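Long-range contacts in GDSL-like protein (Collinsella aerofaciens ATCC 25986, PDB 7BXD), which is probably an acyl hydrolase of the GDSL (SGNH) family, cleaving an ester-type acyl group from a substrate that remains undefined: residues I52-H57 and E227-R232; R76-A81 and V107-R112. One frame throughout, in Å; residues are numbered along the deposited sequence. Where two conformers were deposited one is given.

Contact 1: I52-H57 and E227-R232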
loop_
_atom_site.group_PDB
_atom_site.type_symbol
_atom_site.label_atom_id
_atom_site.label_comp_id
_atom_site.label_asym_id
_atom_site.label_seq_id
_atom_site.Cartn_x
_atom_site.Cartn_y
_atom_site.Cartn_z
ATOM N N ILE A 52 4.007 15.009 5.381
ATOM C CA ILE A 52 4.270 14.162 6.544
ATOM C C ILE A 52 4.401 12.693 6.180
ATOM O O ILE A 52 4.769 11.883 7.051
ATOM C CB ILE A 52 3.246 14.331 7.692
ATOM C CG1 ILE A 52 1.881 13.710 7.343
ATOM C CG2 ILE A 52 3.109 15.805 8.086
ATOM C CD1 ILE A 52 1.003 13.485 8.568
ATOM N N SER A 53 4.087 12.308 4.943
ATOM C CA SER A 53 4.083 10.897 4.581
ATOM C C SER A 53 5.495 10.317 4.673
ATOM O O SER A 53 6.504 11.033 4.619
ATOM C CB SER A 53 3.602 10.749 3.141
ATOM O OG SER A 53 3.692 9.381 2.746
ATOM N N TRP A 54 5.560 8.986 4.790
ATOM C CA TRP A 54 6.842 8.299 4.666
ATOM C C TRP A 54 7.551 8.666 3.374
ATOM O O TRP A 54 8.794 8.631 3.318
ATOM C CB TRP A 54 6.644 6.785 4.780
ATOM C CG TRP A 54 5.705 6.183 3.782
ATOM C CD1 TRP A 54 4.348 5.995 3.945
ATOM C CD2 TRP A 54 6.024 5.656 2.479
ATOM N NE1 TRP A 54 3.820 5.377 2.833
ATOM C CE2 TRP A 54 4.822 5.158 1.918
ATOM C CE3 TRP A 54 7.217 5.532 1.739
ATOM C CZ2 TRP A 54 4.785 4.534 0.673
ATOM C CZ3 TRP A 54 7.176 4.900 0.498
ATOM C CH2 TRP A 54 5.969 4.423 -0.024
ATOM N N THR A 55 6.798 9.012 2.307
ATOM C CA THR A 55 7.449 9.342 1.035
ATOM C C THR A 55 8.369 10.546 1.170
ATOM O O THR A 55 9.349 10.670 0.420
ATOM C CB THR A 55 6.407 9.644 -0.051
ATOM O OG1 THR A 55 5.558 10.737 0.329
ATOM C CG2 THR A 55 5.528 8.415 -0.316
ATOM N N SER A 56 8.067 11.448 2.103
ATOM C CA SER A 56 8.864 12.672 2.260
ATOM C C SER A 56 10.204 12.411 2.932
ATOM O O SER A 56 11.103 13.266 2.852
ATOM C CB SER A 56 8.085 13.721 3.067
ATOM O OG SER A 56 7.990 13.349 4.437
ATOM N N HIS A 57 10.352 11.269 3.606
ATOM C CA HIS A 57 11.592 10.908 4.281
ATOM C C HIS A 57 12.435 9.942 3.461
ATOM O O HIS A 57 13.638 9.813 3.703
ATOM C CB HIS A 57 11.270 10.213 5.618
ATOM C CG HIS A 57 10.507 11.059 6.581
ATOM N ND1 HIS A 57 11.130 11.932 7.439
ATOM C CD2 HIS A 57 9.179 11.143 6.840
ATOM C CE1 HIS A 57 10.213 12.543 8.170
ATOM N NE2 HIS A 57 9.021 12.075 7.833
ATOM N N GLU A 227 7.494 8.764 9.850
ATOM C CA GLU A 227 8.953 8.751 9.838
ATOM C C GLU A 227 9.494 7.367 10.176
ATOM O O GLU A 227 10.423 6.873 9.521
ATOM C CB GLU A 227 9.487 9.822 10.803
ATOM C CG GLU A 227 11.013 10.055 10.676
ATOM C CD GLU A 227 11.866 9.289 11.700
ATOM O OE1 GLU A 227 11.344 8.447 12.474
ATOM O OE2 GLU A 227 13.094 9.502 11.705
ATOM N N ARG A 228 8.924 6.732 11.203
ATOM C CA ARG A 228 9.362 5.383 11.563
ATOM C C ARG A 228 9.075 4.403 10.438
ATOM O O ARG A 228 9.936 3.582 10.087
ATOM C CB ARG A 228 8.667 4.987 12.871
ATOM C CG ARG A 228 9.012 3.572 13.325
ATOM C CD ARG A 228 8.521 3.347 14.735
ATOM N NE ARG A 228 8.712 1.957 15.140
ATOM C CZ ARG A 228 9.021 1.546 16.355
ATOM N NH1 ARG A 228 9.333 2.407 17.312
ATOM N NH2 ARG A 228 9.066 0.237 16.599
ATOM N N LEU A 229 7.893 4.493 9.834
ATOM C CA LEU A 229 7.574 3.612 8.715
ATOM C C LEU A 229 8.561 3.800 7.566
ATOM O O LEU A 229 8.947 2.830 6.917
ATOM C CB LEU A 229 6.135 3.856 8.255
ATOM C CG LEU A 229 5.490 2.766 7.422
ATOM C CD1 LEU A 229 5.250 1.501 8.271
ATOM C CD2 LEU A 229 4.175 3.266 6.864
ATOM N N ALA A 230 8.962 5.045 7.297
ATOM C CA ALA A 230 9.923 5.294 6.226
ATOM C C ALA A 230 11.226 4.534 6.454
ATOM O O ALA A 230 11.837 4.028 5.508
ATOM C CB ALA A 230 10.229 6.778 6.097
ATOM N N HIS A 231 11.695 4.459 7.700
ATOM C CA HIS A 231 12.920 3.713 7.962
ATOM C C HIS A 231 12.738 2.233 7.657
ATOM O O HIS A 231 13.637 1.595 7.068
ATOM C CB HIS A 231 13.353 3.940 9.409
ATOM C CG HIS A 231 14.016 5.268 9.634
ATOM N ND1 HIS A 231 15.372 5.413 9.839
ATOM C CD2 HIS A 231 13.505 6.524 9.642
ATOM C CE1 HIS A 231 15.663 6.695 9.996
ATOM N NE2 HIS A 231 14.550 7.392 9.879
ATOM N N ARG A 232 11.602 1.661 8.060
ATOM C CA ARG A 232 11.355 0.245 7.774
ATOM C C ARG A 232 11.256 -0.006 6.273
ATOM O O ARG A 232 11.766 -1.017 5.764
ATOM C CB ARG A 232 10.082 -0.224 8.493
ATOM C CG ARG A 232 9.704 -1.680 8.218
ATOM C CD ARG A 232 10.691 -2.634 8.865
ATOM N NE ARG A 232 10.490 -4.035 8.502
ATOM C CZ ARG A 232 11.032 -4.636 7.451
ATOM N NH1 ARG A 232 11.772 -3.948 6.609
ATOM N NH2 ARG A 232 10.836 -5.953 7.246
#
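Trp54, just before helix 55-61, and His57, in its first turn, pack on Glu227, Leu229 and Ala230 of helix 223-240, and the two segments meet through apolar packing and one CH-pi contact. The footing is set by Ser53, which caps the first turn: Thr55 N donates to Ser53 OG at 3.2 Å and 171°, nearly straight, while Ser53 O accepts from both N and OG of Ser56.

Trp54 carries its CG between the backbone N and the carbonyl carbon (chi1 58°). Its CB lies 3.8 Å from Ala230 CB, and the indole then leads off, so that beyond CB it is CD1 that reaches 227-232, meeting Leu229 CD2 at 4.0 Å in an oblique crossing; Tyr226 and Ile233 of the same helix also touch Trp54. NE1 is satisfied by Thr38 O, and Thr55 CG2 covers one indole face toward its rim. Ala230 CB also sits 3.6 Å from Trp54 O, which still accepts His57 N within its own turn.

His57 supplies the outer part: its CB meets Ala230 CB at 3.6 Å, placing that methyl between His57 and Trp54. Glu227 CG lies 3.9 Å from the centroid of the His57 ring, 22° off the normal, a CH-pi contact offset toward CE1 and ND1. Glu227 holds CG anti to its backbone N and then bends, and its carboxylate stands nearly perpendicular to the imidazole.

Packing of the C-terminal helix 223-240 on helix 55-61, which leads into strand 66-71, beside a five-stranded parallel sheet of order 2-1-3-4-5, fits the flavodoxin-like SGNH-hydrolase fold.

Contact 2: R76-A81 and V107-R112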
loop_
_atom_site.group_PDB
_atom_site.type_symbol
_atom_site.label_atom_id
_atom_site.label_comp_id
_atom_site.label_asym_id
_atom_site.label_seq_id
_atom_site.Cartn_x
_atom_site.Cartn_y
_atom_site.Cartn_z
ATOM N N ARG A 76 -9.305 1.866 -3.067
ATOM C CA ARG A 76 -9.184 0.408 -3.077
ATOM C C ARG A 76 -8.306 0.020 -4.250
ATOM O O ARG A 76 -8.319 0.682 -5.289
ATOM C CB ARG A 76 -10.561 -0.262 -3.295
ATOM C CG ARG A 76 -11.597 -0.085 -2.173
ATOM C CD ARG A 76 -12.137 1.325 -2.146
ATOM N NE ARG A 76 -13.346 1.505 -1.334
ATOM C CZ ARG A 76 -14.590 1.416 -1.817
ATOM N NH1 ARG A 76 -14.808 1.051 -3.078
ATOM N NH2 ARG A 76 -15.648 1.693 -1.043
ATOM N N ILE A 77 -7.586 -1.098 -4.121
ATOM C CA ILE A 77 -6.902 -1.630 -5.300
ATOM C C ILE A 77 -7.910 -1.932 -6.403
ATOM O O ILE A 77 -7.714 -1.550 -7.571
ATOM C CB ILE A 77 -6.036 -2.844 -4.927
ATOM C CG1 ILE A 77 -4.824 -2.358 -4.100
ATOM C CG2 ILE A 77 -5.543 -3.594 -6.188
ATOM C CD1 ILE A 77 -3.865 -3.456 -3.657
ATOM N N ALA A 78 -9.021 -2.600 -6.045
ATOM C CA ALA A 78 -9.992 -3.069 -7.029
ATOM C C ALA A 78 -11.071 -2.040 -7.340
ATOM O O ALA A 78 -11.438 -1.191 -6.505
ATOM C CB ALA A 78 -10.690 -4.324 -6.536
ATOM N N ILE A 79 -11.624 -2.163 -8.560
ATOM C CA ILE A 79 -12.778 -1.364 -8.952
ATOM C C ILE A 79 -13.995 -1.804 -8.158
ATOM O O ILE A 79 -14.226 -3.002 -7.969
ATOM C CB ILE A 79 -13.090 -1.549 -10.453
ATOM C CG1 ILE A 79 -11.865 -1.250 -11.307
ATOM C CG2 ILE A 79 -14.279 -0.675 -10.841
ATOM C CD1 ILE A 79 -12.124 -1.435 -12.810
ATOM N N LYS A 80 -14.812 -0.836 -7.746
ATOM C CA LYS A 80 -16.107 -1.094 -7.123
ATOM C C LYS A 80 -17.050 0.041 -7.511
ATOM O O LYS A 80 -16.615 1.184 -7.669
ATOM C CB LYS A 80 -15.978 -1.237 -5.590
ATOM C CG LYS A 80 -17.156 -1.959 -4.938
ATOM C CD LYS A 80 -16.963 -2.178 -3.453
ATOM C CE LYS A 80 -18.109 -3.027 -2.902
ATOM N NZ LYS A 80 -18.403 -2.835 -1.459
ATOM N N ALA A 81 -18.342 -0.270 -7.659
ATOM C CA ALA A 81 -19.241 0.699 -8.285
ATOM C C ALA A 81 -19.450 1.972 -7.467
ATOM O O ALA A 81 -19.962 2.953 -8.015
ATOM C CB ALA A 81 -20.578 0.052 -8.596
ATOM N N VAL A 107 -5.858 -2.304 2.304
ATOM C CA VAL A 107 -6.646 -2.252 3.531
ATOM C C VAL A 107 -8.073 -1.828 3.209
ATOM O O VAL A 107 -9.017 -2.246 3.899
ATOM C CB VAL A 107 -5.990 -1.398 4.646
ATOM C CG1 VAL A 107 -6.090 0.106 4.336
ATOM C CG2 VAL A 107 -6.593 -1.717 6.009
ATOM N N ASN A 108 -8.267 -0.979 2.186
ATOM C CA ASN A 108 -9.638 -0.575 1.847
ATOM C C ASN A 108 -10.406 -1.685 1.135
ATOM O O ASN A 108 -11.635 -1.785 1.284
ATOM C CB ASN A 108 -9.662 0.720 1.054
ATOM C CG ASN A 108 -9.134 1.880 1.867
ATOM O OD1 ASN A 108 -9.435 1.987 3.059
ATOM N ND2 ASN A 108 -8.362 2.759 1.231
ATOM N N ASP A 109 -9.723 -2.523 0.347
ATOM C CA ASP A 109 -10.391 -3.669 -0.251
ATOM C C ASP A 109 -10.954 -4.575 0.834
ATOM O O ASP A 109 -12.082 -5.087 0.707
ATOM C CB ASP A 109 -9.415 -4.429 -1.154
ATOM C CG ASP A 109 -8.854 -3.545 -2.249
ATOM O OD1 ASP A 109 -8.003 -2.677 -1.896
ATOM O OD2 ASP A 109 -9.279 -3.710 -3.421
ATOM N N PHE A 110 -10.164 -4.821 1.896
ATOM C CA PHE A 110 -10.633 -5.605 3.027
ATOM C C PHE A 110 -11.800 -4.889 3.715
ATOM O O PHE A 110 -12.875 -5.459 3.907
ATOM C CB PHE A 110 -9.462 -5.793 3.995
ATOM C CG PHE A 110 -9.878 -6.156 5.408
ATOM C CD1 PHE A 110 -10.604 -7.328 5.669
ATOM C CD2 PHE A 110 -9.531 -5.327 6.460
ATOM C CE1 PHE A 110 -10.968 -7.649 6.979
ATOM C CE2 PHE A 110 -9.894 -5.645 7.758
ATOM C CZ PHE A 110 -10.620 -6.807 8.016
ATOM N N SER A 111 -11.606 -3.621 4.097
ATOM C CA SER A 111 -12.590 -2.950 4.940
ATOM C C SER A 111 -13.873 -2.609 4.193
ATOM O O SER A 111 -14.924 -2.463 4.833
ATOM C CB SER A 111 -11.982 -1.714 5.616
ATOM O OG SER A 111 -11.776 -0.658 4.708
ATOM N N ARG A 112 -13.820 -2.453 2.869
ATOM C CA ARG A 112 -14.993 -2.101 2.077
ATOM C C ARG A 112 -15.460 -3.243 1.179
ATOM O O ARG A 112 -16.158 -3.009 0.197
ATOM C CB ARG A 112 -14.758 -0.791 1.307
ATOM C CG ARG A 112 -14.355 0.375 2.198
ATOM C CD ARG A 112 -15.358 0.578 3.314
ATOM N NE ARG A 112 -15.190 1.876 3.953
ATOM C CZ ARG A 112 -15.534 2.133 5.207
ATOM N NH1 ARG A 112 -16.055 1.172 5.957
ATOM N NH2 ARG A 112 -15.344 3.343 5.715
#
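Asn108 and Asp109 belong to the Gly-x-Asn-Asp signature (block III) of SGNH hydrolases, on the short helix 107-111, and here that helix is joined to the loop 76-81 beyond strand 66-71. The carboxylate of Asp109 grips two successive backbone amides: Ile77 N reaches OD1 at 2.8 Å and 157°, and Ala78 N reaches OD2 at 2.9 Å and 160°. Both oxygens use their syn lone pairs, so the two N-H groups enter from the mouth of the carboxylate and should fix its rotation. The group is buried, with Ala78 CB 3.5 Å from OD2.

In relatives the Asn of this signature contributes to the oxyanion hole; Asn108 is thus a candidate for that role, and its ND2 donates to Ser75 O. Its CB packs at 3.8 Å on Arg76 CG, lying beside the guanidinium near that group's plane.

Chi2 of Arg76 (73°) turns CD off the extended course; farther out the guanidinium crosses Arg112 near its CB, with NH2 3.5 Å from Arg112 CB. The two guanidinium planes are steeply inclined, and each has its own polar partner: Asp82 makes a salt bridge with Arg76 NH1, while Arg112 NH2 donates to Lys161 O. Lys80, extended beyond CG, reaches over so that NZ meets Arg112 O at 2.8 Å, nearly in line with the carbonyl, and its ammonium would complement the negative end of the helix dipole just behind.

Contacts 1 and 2 lie on opposite sides of the chain's centre, their own centres about 24 Å apart and their nearest atoms about 11 Å apart, and they share no helix or strand. Contact 1 is buried; contact 2 is partly buried, with its Lys80 and Arg112 end more open. Contact 1 joins two helices through methyl, methylene and ring contacts, and the polar groups of its first turn are satisfied locally, by helix 37-40 and by Asn69 of strand 66-71. Contact 2 joins an irregular loop to a one-turn helix mainly by polar bonds: a buried carboxylate holds backbone amides, and a partly exposed lysine binds a carbonyl. Only contact 2 includes residues of a family signature block.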